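Local coordinates for peptidase M16 inactive domain family protein (Pseudomonas fluorescens, PDB 3GWB) that is of unconfirmed function but belongs to the M16 metallopeptidase family and may have hydrolase activity, at residues 51-56 against 173-178; 82-87 against 99-104; 271-276 against 301-306. All blocks are in the same frame, centred on the assembly; numbering follows the deposited sequence.

In the fold
Followed from the N terminus, the chain first opens contact 1 at 51-56, where a turn starts helix 55-62. Contact 2 is nested inside that loop: 82-87 meets 99-104 after 11 intervening residues, as the base of a hairpin at the edge of the six-stranded sheet. Contact 1 then closes across 116 residues, when 173-178, on the way to helix 181-191, returns to the turn. Contact 3 follows in series and pairs helix 266-277 with edge strand 299-303 of the second, five-stranded sheet. Centres of contacts 1 and 2 are 32 Å apart; each lies on the opposite side of the chain's centre from contact 3. None of the three touches another.

Contact 1 of 3, residues 51-56 against 173-178; sequences NAPGVA and AKSIPP
Ser175 and Ile176 bear on Pro53 and Gly54 of a type II beta turn, Ala52 to Val55, that leads directly into helix 55-62. The turn is identified by its closing bond, Val55 N to Ala52 O at 2.9 Å, and by the positive phi of Gly54 (94°), which is also the N-cap of the helix. In active M16 peptidases the corresponding helix probably carries the zinc-binding HxxEH motif; helix 55-62 here lacks that sequence pattern.

Along 173-178, whose backbone is helical in its angles but lacks the regular bonds, Lys174 and Ser175 come first, their amides both bonded to Asp172 OD1. This ties down the backbone from which the side chain of Ser175 reaches across. With OG anti to the backbone N (chi1 -169°), the hydroxyl donates to Pro53 O, OG to O being 3.0 Å. The bond arrives in the carbonyl plane, on a lone pair, at a C=O...OG angle of 123°. The same OG sits beside the proline ring, 3.2 Å from Pro53 CD and 3.6 Å from Pro53 CB. It lies 3.4 Å from Pro53 N as well, but that nitrogen has no hydrogen to share, so within the turn Pro53 O is the acceptor the hydroxyl uses.

Ile176 follows, its CB directed across the line to the turn while the end of the chain bends nearer. Its CD1 reaches 4.1 Å from Pro53 O and 4.3 Å from Gly54 CA, a van der Waals touch on the backbone of the turn beside the hydroxyl bond. Behind it, Ile176 packs on Met136 and Phe140 of helix 126-143. That same helix supplies Lys133, whose NZ donates a hydrogen bond to Pro177 O.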
# COMPACT_ATOMS: atom_id res chain seq x y z
N ASN A 51 11.95 24.22 -13.51
CA ASN A 51 13.24 24.25 -12.83
C ASN A 51 13.18 23.77 -11.38
O ASN A 51 14.16 23.89 -10.64
CB ASN A 51 13.79 25.68 -12.82
CG ASN A 51 13.03 26.58 -11.87
OD1 ASN A 51 11.82 26.78 -12.01
ND2 ASN A 51 13.74 27.13 -10.89
N ALA A 52 12.03 23.24 -10.96
CA ALA A 52 11.89 22.76 -9.59
C ALA A 52 11.38 21.32 -9.51
O ALA A 52 10.28 21.07 -9.03
CB ALA A 52 10.96 23.70 -8.81
N PRO A 53 12.19 20.36 -9.98
CA PRO A 53 11.81 18.94 -9.95
C PRO A 53 11.18 18.56 -8.61
O PRO A 53 11.75 18.84 -7.55
CB PRO A 53 13.13 18.23 -10.20
CG PRO A 53 13.83 19.18 -11.13
CD PRO A 53 13.56 20.53 -10.50
N GLY A 54 10.01 17.93 -8.67
CA GLY A 54 9.32 17.52 -7.45
C GLY A 54 8.29 18.49 -6.89
O GLY A 54 7.55 18.14 -5.98
N VAL A 55 8.23 19.71 -7.41
CA VAL A 55 7.27 20.67 -6.87
C VAL A 55 5.82 20.23 -7.12
O VAL A 55 4.95 20.43 -6.28
CB VAL A 55 7.51 22.10 -7.44
CG1 VAL A 55 7.15 22.17 -8.92
CG2 VAL A 55 6.71 23.12 -6.64
N ALA A 56 5.58 19.58 -8.26
CA ALA A 56 4.24 19.11 -8.58
C ALA A 56 3.78 18.06 -7.59
O ALA A 56 2.66 18.11 -7.07
CB ALA A 56 4.21 18.54 -10.00
N ALA A 173 17.20 14.71 -3.84
CA ALA A 173 17.74 15.27 -2.60
C ALA A 173 18.21 16.71 -2.72
O ALA A 173 18.21 17.45 -1.73
CB ALA A 173 18.88 14.40 -2.08
N LYS A 174 18.63 17.12 -3.91
CA LYS A 174 19.11 18.49 -4.08
C LYS A 174 18.02 19.48 -4.46
O LYS A 174 18.14 20.67 -4.18
CB LYS A 174 20.24 18.53 -5.11
CG LYS A 174 21.51 17.82 -4.65
CD LYS A 174 22.68 17.99 -5.62
CE LYS A 174 22.46 17.24 -6.92
NZ LYS A 174 23.68 17.26 -7.77
N SER A 175 16.96 18.98 -5.08
CA SER A 175 15.87 19.83 -5.53
C SER A 175 14.73 20.04 -4.53
O SER A 175 14.00 21.03 -4.62
CB SER A 175 15.30 19.26 -6.84
OG SER A 175 14.40 20.16 -7.45
N ILE A 176 14.58 19.13 -3.57
CA ILE A 176 13.50 19.23 -2.58
C ILE A 176 13.69 20.25 -1.46
O ILE A 176 12.79 21.04 -1.17
CB ILE A 176 13.20 17.84 -1.96
CG1 ILE A 176 12.70 16.88 -3.04
CG2 ILE A 176 12.16 17.96 -0.86
CD1 ILE A 176 11.46 17.35 -3.75
N PRO A 177 14.87 20.26 -0.81
CA PRO A 177 15.09 21.22 0.28
C PRO A 177 14.75 22.67 -0.03
O PRO A 177 14.04 23.32 0.74
CB PRO A 177 16.57 21.03 0.61
CG PRO A 177 16.79 19.59 0.32
CD PRO A 177 16.05 19.40 -0.99
N PRO A 178 15.22 23.20 -1.17
CA PRO A 178 14.97 24.58 -1.59
C PRO A 178 13.51 25.00 -1.82
O PRO A 178 13.18 26.18 -1.68
CB PRO A 178 15.80 24.72 -2.86
CG PRO A 178 16.91 23.74 -2.65
CD PRO A 178 16.16 22.56 -2.11

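Contact 2 of 3, residues 82-87 against 99-104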
# COMPACT_ATOMS: atom_id res chain seq x y z
N LEU A 82 -18.05 11.76 7.81
CA LEU A 82 -19.10 11.87 6.80
C LEU A 82 -19.21 10.61 5.94
O LEU A 82 -20.07 10.51 5.07
CB LEU A 82 -18.83 13.09 5.91
CG LEU A 82 -18.88 14.44 6.63
CD1 LEU A 82 -18.41 15.55 5.70
CD2 LEU A 82 -20.31 14.70 7.11
N GLY A 83 -18.32 9.66 6.19
CA GLY A 83 -18.33 8.43 5.43
C GLY A 83 -17.70 8.58 4.07
O GLY A 83 -17.94 7.77 3.17
N ALA A 84 -16.87 9.61 3.92
CA ALA A 84 -16.21 9.88 2.64
C ALA A 84 -14.71 9.64 2.69
O ALA A 84 -14.07 9.80 3.74
CB ALA A 84 -16.48 11.33 2.22
N ASP A 85 -14.14 9.29 1.54
CA ASP A 85 -12.70 9.06 1.45
C ASP A 85 -12.05 10.01 0.45
O ASP A 85 -12.56 10.23 -0.64
CB ASP A 85 -12.41 7.62 1.05
CG ASP A 85 -10.91 7.33 0.96
OD1 ASP A 85 -10.39 7.26 -0.17
OD2 ASP A 85 -10.26 7.19 2.02
N PHE A 86 -10.91 10.57 0.84
CA PHE A 86 -10.17 11.50 -0.01
C PHE A 86 -9.01 10.76 -0.64
O PHE A 86 -8.36 9.94 0.02
CB PHE A 86 -9.65 12.69 0.82
CG PHE A 86 -8.77 13.64 0.05
CD1 PHE A 86 -9.31 14.53 -0.87
CD2 PHE A 86 -7.38 13.62 0.24
CE1 PHE A 86 -8.49 15.40 -1.60
CE2 PHE A 86 -6.55 14.48 -0.49
CZ PHE A 86 -7.11 15.37 -1.41
N GLY A 87 -8.75 11.04 -1.91
CA GLY A 87 -7.63 10.40 -2.59
C GLY A 87 -6.82 11.42 -3.37
O GLY A 87 -7.36 12.44 -3.81
N LEU A 99 -12.68 12.00 -4.45
CA LEU A 99 -13.57 11.88 -3.31
C LEU A 99 -14.64 10.82 -3.57
O LEU A 99 -15.31 10.85 -4.60
CB LEU A 99 -14.28 13.21 -3.04
CG LEU A 99 -15.31 13.21 -1.91
CD1 LEU A 99 -14.59 13.32 -0.58
CD2 LEU A 99 -16.26 14.38 -2.08
N ARG A 100 -14.77 9.88 -2.65
CA ARG A 100 -15.82 8.88 -2.76
C ARG A 100 -16.71 9.28 -1.59
O ARG A 100 -16.21 9.49 -0.48
CB ARG A 100 -15.29 7.46 -2.58
CG ARG A 100 -16.39 6.41 -2.55
CD ARG A 100 -15.94 5.01 -2.97
NE ARG A 100 -14.86 4.46 -2.15
CZ ARG A 100 -13.56 4.72 -2.33
NH1 ARG A 100 -13.17 5.53 -3.31
NH2 ARG A 100 -12.65 4.18 -1.53
N SER A 101 -18.01 9.40 -1.83
CA SER A 101 -18.91 9.84 -0.77
C SER A 101 -20.31 9.25 -0.88
O SER A 101 -20.75 8.86 -1.96
CB SER A 101 -19.00 11.38 -0.82
OG SER A 101 -20.07 11.89 -0.04
N LEU A 102 -20.99 9.15 0.26
CA LEU A 102 -22.35 8.66 0.27
C LEU A 102 -23.10 9.74 -0.52
O LEU A 102 -22.71 10.91 -0.48
CB LEU A 102 -22.88 8.59 1.70
CG LEU A 102 -22.31 7.45 2.56
CD1 LEU A 102 -22.76 7.60 4.00
CD2 LEU A 102 -22.78 6.11 1.99
N SER A 103 -24.16 9.35 -1.22
CA SER A 103 -24.92 10.28 -2.04
C SER A 103 -25.95 11.12 -1.28
O SER A 103 -26.37 12.17 -1.78
CB SER A 103 -25.61 9.53 -3.19
OG SER A 103 -26.52 8.57 -2.71
N ALA A 104 -26.35 10.67 -0.10
CA ALA A 104 -27.33 11.41 0.70
C ALA A 104 -26.89 12.87 0.88
O ALA A 104 -25.75 13.14 1.27
CB ALA A 104 -27.50 10.75 2.06
O HOH W 1 -19.68 10.51 2.47
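Asp85 and Arg100 both hold CG anti to the backbone N (chi1 -180° and 174°); as directly paired residues of a beta hairpin, strands 85-90 and 95-102 at the edge of the six-stranded sheet, their side chains share a face, and these torsions set the two stems beside each other. They form an antiparallel hydrogen-bonded pair: Asp85 N donates to Arg100 O at 2.9 Å, and Arg100 N returns a bond to Asp85 O at 3.0 Å. Any attraction between the charged groups is probably electrostatic, beyond salt-bridge range: Asp85 OD1 is 4.1 Å from Arg100 NH2 and well out of the guanidinium plane, with the two flat groups 40° apart. Asp85 CB lies over a guanidinium face, near its rim.

Leu99 lies on the other face with Phe86. Its CD1 meets Ala84 CB at 3.9 Å, and beyond them Leu99 packs on Leu112 and Phe115 of helix 105-120.

Before the strand, Gly83 ends the preceding helix in a Schellman motif, and the two backbones splay apart. Leu102 there also packs on Pro34 of the second subunit. A water bridges the gap: it donates to Leu82 O at 2.6 Å and accepts from Leu102 N at 2.9 Å.

Contact 3 of 3, residues 271-276 against 301-306; sequences LGNQIL and SGFTPM
Asn273 projects from its helix straight at the strand, between Ser301 on one flank and Phe303 on the other. Its CG is anti to the backbone N (chi1 177°), which extends the side chain from the helix to the strand backbone. There CG lies 3.6 Å from Gly302 CA and equally 3.6 Å from Ser301 O, so the amide rests against the peptide between these two residues, with the hydroxyl of Ser301 beside it. The backbones come nearest here, the alpha carbons of Asn273 and Gly302 being 6.1 Å apart.

Phe303 meets the stem of the same asparagine. Its ring presents an edge rather than a face: Asn273 CB sits near the ring plane, 4.1 Å from Phe303 CD2 and 4.2 Å from Phe303 CE2. The ring also meets that of Phe312, with the two planes at about 55°, and Phe312 belongs to the neighbouring strand 311-319.

These side chains join helix 266-277 to strand 299-303, the edge strand of the five-stranded mixed sheet in the second half of this M16-type alpha/beta chain. The short segments run nearly antiparallel, at 165° between their N-to-C directions, and their axes approach to 7.7 Å.

One turn on from Asn273, Leu276 again has CB directed at the strand and reaches Ser301. The serine OG stands between the backbone N and the carbonyl carbon, a rotation that faces it to the helix. Leu276 also packs on Phe334 and Tyr337 of helix 323-340 and on Phe312. Against the serine itself, Leu276 touches with its branch point and one methyl: CG is 3.8 Å from Ser301 OG, and CD2 is 3.9 Å from that oxygen.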
# COMPACT_ATOMS: atom_id res chain seq x y z
N LEU A 271 -3.69 -5.24 -26.71
CA LEU A 271 -3.91 -6.67 -26.80
C LEU A 271 -2.61 -7.39 -27.16
O LEU A 271 -2.32 -8.48 -26.67
CB LEU A 271 -4.98 -6.97 -27.84
CG LEU A 271 -5.53 -8.39 -27.82
CD1 LEU A 271 -6.50 -8.57 -26.64
CD2 LEU A 271 -6.25 -8.66 -29.13
N GLY A 272 -1.82 -6.76 -28.02
CA GLY A 272 -0.55 -7.35 -28.41
C GLY A 272 0.38 -7.43 -27.21
O GLY A 272 1.10 -8.42 -27.02
N ASN A 273 0.36 -6.40 -26.37
CA ASN A 273 1.20 -6.38 -25.19
C ASN A 273 0.72 -7.40 -24.18
O ASN A 273 1.53 -8.03 -23.51
CB ASN A 273 1.20 -5.00 -24.53
CG ASN A 273 2.01 -4.99 -23.25
OD1 ASN A 273 1.46 -5.09 -22.15
ND2 ASN A 273 3.32 -4.91 -23.39
N GLN A 274 -0.59 -7.55 -24.07
CA GLN A 274 -1.16 -8.51 -23.14
C GLN A 274 -0.61 -9.91 -23.42
O GLN A 274 -0.20 -10.62 -22.50
CB GLN A 274 -2.69 -8.52 -23.25
CG GLN A 274 -3.37 -7.29 -22.66
CD GLN A 274 -4.88 -7.25 -22.93
OE1 GLN A 274 -5.57 -8.25 -22.78
NE2 GLN A 274 -5.38 -6.08 -23.33
N ILE A 275 -0.59 -10.28 -24.70
CA ILE A 275 -0.09 -11.59 -25.13
C ILE A 275 1.42 -11.74 -24.89
O ILE A 275 1.90 -12.83 -24.55
CB ILE A 275 -0.38 -11.81 -26.64
CG1 ILE A 275 -1.90 -11.78 -26.88
CG2 ILE A 275 0.24 -13.12 -27.10
CD1 ILE A 275 -2.29 -11.74 -28.36
N LEU A 276 2.15 -10.66 -25.09
CA LEU A 276 3.60 -10.67 -24.91
C LEU A 276 4.06 -10.71 -23.46
O LEU A 276 4.89 -11.55 -23.10
CB LEU A 276 4.21 -9.44 -25.59
CG LEU A 276 5.69 -9.15 -25.35
CD1 LEU A 276 6.55 -10.28 -25.88
CD2 LEU A 276 6.06 -7.84 -26.05
N SER A 301 5.78 -6.71 -19.50
CA SER A 301 6.02 -5.68 -20.50
C SER A 301 4.77 -4.81 -20.53
O SER A 301 3.70 -5.24 -20.10
CB SER A 301 6.26 -6.32 -21.87
OG SER A 301 5.06 -6.89 -22.38
N GLY A 302 4.90 -3.59 -21.03
CA GLY A 302 3.74 -2.73 -21.08
C GLY A 302 4.00 -1.32 -21.57
O GLY A 302 5.11 -0.81 -21.49
N PHE A 303 2.93 -0.72 -22.09
CA PHE A 303 2.95 0.65 -22.60
C PHE A 303 2.39 1.54 -21.49
O PHE A 303 1.47 1.15 -20.78
CB PHE A 303 2.01 0.79 -23.80
CG PHE A 303 2.53 0.19 -25.07
CD1 PHE A 303 3.34 0.92 -25.92
CD2 PHE A 303 2.17 -1.11 -25.43
CE1 PHE A 303 3.79 0.39 -27.12
CE2 PHE A 303 2.60 -1.66 -26.63
CZ PHE A 303 3.42 -0.91 -27.48
N THR A 304 2.95 2.74 -21.35
CA THR A 304 2.44 3.70 -20.39
C THR A 304 2.18 4.95 -21.23
O THR A 304 2.94 5.92 -21.19
CB THR A 304 3.45 4.03 -19.27
OG1 THR A 304 3.85 2.82 -18.61
CG2 THR A 304 2.81 4.95 -18.23
N PRO A 305 1.11 4.93 -22.04
CA PRO A 305 0.73 6.04 -22.92
C PRO A 305 0.44 7.31 -22.12
O PRO A 305 -0.31 7.28 -21.15
CB PRO A 305 -0.52 5.51 -23.62
CG PRO A 305 -0.30 4.03 -23.64
CD PRO A 305 0.21 3.78 -22.25
N MSE A 306 1.03 8.42 -22.55
CA MSE A 306 0.83 9.69 -21.87
C MSE A 306 0.49 10.75 -22.91
O MSE A 306 0.30 10.42 -24.08
CB MSE A 306 2.09 10.08 -21.11
CG MSE A 306 2.50 9.06 -20.05
SE MSE A 306 3.88 9.63 -19.04
CE MSE A 306 5.23 8.95 -19.91